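Side-chain contact in Ac-ASP-7 (PDB 3S6S), which is a secreted hookworm protein of the SCP/TAPS (pathogenesis-related) family, of unknown function but probably involved in the interaction between parasite and host: residues D23-G28 with R107-P112. Numbering follows the deposited sequence.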
loop_
_atom_site.group_PDB
_atom_site.type_symbol
_atom_site.label_atom_id
_atom_site.label_comp_id
_atom_site.label_asym_id
_atom_site.label_seq_id
_atom_site.Cartn_x
_atom_site.Cartn_y
_atom_site.Cartn_z
ATOM N N ASP A 23 -0.324 -3.657 5.887
ATOM C CA ASP A 23 -1.250 -2.543 5.849
ATOM C C ASP A 23 -0.814 -1.421 6.781
ATOM O O ASP A 23 -0.908 -0.244 6.429
ATOM C CB ASP A 23 -2.652 -3.016 6.205
ATOM C CG ASP A 23 -3.624 -1.878 6.321
ATOM O OD1 ASP A 23 -3.781 -1.335 7.441
ATOM O OD2 ASP A 23 -4.212 -1.515 5.285
ATOM N N THR A 24 -0.316 -1.782 7.958
ATOM C CA THR A 24 0.132 -0.769 8.911
ATOM C C THR A 24 1.408 -0.082 8.430
ATOM O O THR A 24 1.554 1.140 8.543
ATOM C CB THR A 24 0.336 -1.348 10.329
ATOM O OG1 THR A 24 -0.934 -1.767 10.865
ATOM C CG2 THR A 24 0.923 -0.295 11.238
ATOM N N PHE A 25 2.317 -0.867 7.862
ATOM C CA PHE A 25 3.512 -0.309 7.259
ATOM C C PHE A 25 3.153 0.702 6.175
ATOM O O PHE A 25 3.688 1.805 6.135
ATOM C CB PHE A 25 4.376 -1.416 6.661
ATOM C CG PHE A 25 5.528 -0.908 5.842
ATOM C CD1 PHE A 25 5.355 -0.596 4.498
ATOM C CD2 PHE A 25 6.789 -0.753 6.415
ATOM C CE1 PHE A 25 6.414 -0.130 3.735
ATOM C CE2 PHE A 25 7.854 -0.276 5.674
ATOM C CZ PHE A 25 7.671 0.029 4.322
ATOM N N HIS A 26 2.249 0.323 5.282
ATOM C CA HIS A 26 1.816 1.245 4.233
ATOM C C HIS A 26 1.138 2.486 4.783
ATOM O O HIS A 26 1.574 3.605 4.516
ATOM C CB HIS A 26 0.862 0.553 3.255
ATOM C CG HIS A 26 1.563 -0.258 2.213
ATOM N ND1 HIS A 26 2.075 -1.512 2.467
ATOM C CD2 HIS A 26 1.840 0.007 0.914
ATOM C CE1 HIS A 26 2.618 -1.992 1.362
ATOM N NE2 HIS A 26 2.498 -1.085 0.409
ATOM N N ASN A 27 0.059 2.302 5.542
ATOM C CA ASN A 27 -0.744 3.466 5.915
ATOM C C ASN A 27 -0.132 4.305 7.023
ATOM O O ASN A 27 -0.303 5.537 7.056
ATOM C CB ASN A 27 -2.203 3.085 6.183
ATOM C CG ASN A 27 -2.965 2.820 4.891
ATOM O OD1 ASN A 27 -2.977 3.664 3.975
ATOM N ND2 ASN A 27 -3.557 1.629 4.784
ATOM N N GLY A 28 0.615 3.644 7.902
ATOM C CA GLY A 28 1.432 4.351 8.872
ATOM C C GLY A 28 2.386 5.334 8.211
ATOM O O GLY A 28 2.496 6.489 8.631
ATOM N N ARG A 107 8.260 4.646 -3.898
ATOM C CA ARG A 107 7.463 5.524 -4.749
ATOM C C ARG A 107 6.027 5.039 -4.898
ATOM O O ARG A 107 5.091 5.836 -4.831
ATOM C CB ARG A 107 8.064 5.645 -6.142
ATOM C CG ARG A 107 9.044 6.760 -6.305
ATOM C CD ARG A 107 9.256 6.991 -7.792
ATOM N NE ARG A 107 8.533 8.169 -8.234
ATOM C CZ ARG A 107 7.772 8.219 -9.312
ATOM N NH1 ARG A 107 7.645 7.136 -10.082
ATOM N NH2 ARG A 107 7.155 9.359 -9.621
ATOM N N GLN A 108 5.851 3.738 -5.124
ATOM C CA GLN A 108 4.505 3.187 -5.231
ATOM C C GLN A 108 3.770 3.215 -3.883
ATOM O O GLN A 108 2.623 3.655 -3.793
ATOM C CB GLN A 108 4.548 1.766 -5.786
ATOM C CG GLN A 108 3.192 1.095 -5.814
ATOM C CD GLN A 108 2.245 1.718 -6.833
ATOM O OE1 GLN A 108 2.393 1.512 -8.052
ATOM N NE2 GLN A 108 1.261 2.487 -6.343
ATOM N N VAL A 109 4.453 2.753 -2.839
ATOM C CA VAL A 109 3.901 2.661 -1.492
ATOM C C VAL A 109 3.290 3.981 -1.040
ATOM O O VAL A 109 2.280 4.034 -0.335
ATOM C CB VAL A 109 5.024 2.294 -0.501
ATOM C CG1 VAL A 109 4.552 2.434 0.955
ATOM C CG2 VAL A 109 5.534 0.886 -0.801
ATOM N N VAL A 110 3.890 5.050 -1.518
ATOM C CA VAL A 110 3.747 6.361 -0.917
ATOM C C VAL A 110 2.977 7.358 -1.818
ATOM O O VAL A 110 2.668 8.472 -1.398
ATOM C CB VAL A 110 5.183 6.824 -0.524
ATOM C CG1 VAL A 110 5.548 8.191 -1.067
ATOM C CG2 VAL A 110 5.401 6.660 0.972
ATOM N N TYR A 111 2.652 6.915 -3.038
ATOM C CA TYR A 111 1.935 7.684 -4.053
ATOM C C TYR A 111 0.558 8.115 -3.558
ATOM O O TYR A 111 -0.321 7.278 -3.377
ATOM C CB TYR A 111 1.768 6.812 -5.308
ATOM C CG TYR A 111 1.103 7.474 -6.493
ATOM C CD1 TYR A 111 0.315 6.740 -7.364
ATOM C CD2 TYR A 111 1.291 8.827 -6.763
ATOM C CE1 TYR A 111 -0.288 7.339 -8.464
ATOM C CE2 TYR A 111 0.691 9.432 -7.847
ATOM C CZ TYR A 111 -0.098 8.686 -8.692
ATOM O OH TYR A 111 -0.686 9.284 -9.783
ATOM N N PRO A 112 0.359 9.431 -3.353
ATOM C CA PRO A 112 -0.863 9.953 -2.712
ATOM C C PRO A 112 -2.164 9.654 -3.456
ATOM O O PRO A 112 -3.222 9.765 -2.850
ATOM C CB PRO A 112 -0.614 11.464 -2.659
ATOM C CG PRO A 112 0.880 11.603 -2.706
ATOM C CD PRO A 112 1.346 10.494 -3.607
#
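V109, on helix 103-110, sets both of its methyls against the imidazole of H26 on helix 16-34, and the pair illustrates how a polar ring can serve as apolar packing surface once its nitrogens are engaged elsewhere. The tight part is small. CG1 of V109 comes to 3.6 Å from CD2 of H26, while CG2 of V109 reaches NE2 of the same ring at 3.8 Å; the two methyls lie on the same side of the ring plane. The two side chains cross at about a right angle. A chi1 of -82° carries CG of H26 beside the backbone N, and a ring turn of chi2 79° points ND1 back to the carbonyl O of I22, leaving NE2 to hydrogen-bond the hydroxyl of Y140 on strand 133-140.

The looser side is the one toward F25, a partly exposed residue whose CE1 stands 4.2 Å from V109 CG1. ND1 of H26 lies in the plane of the F25 ring, at its edge. F99 and Y140 also touch V109, and F117 meets the imidazole, which places the contact in the core between helices and the central sheet. Between the two segments the contact is apolar, the bonds to I22 and Y140 satisfying the buried imidazole and probably fixing its rotation; a polar tie comes from R30, farther along helix 16-34, which hydrogen-bonds the carbonyl oxygens of V109 and Y111.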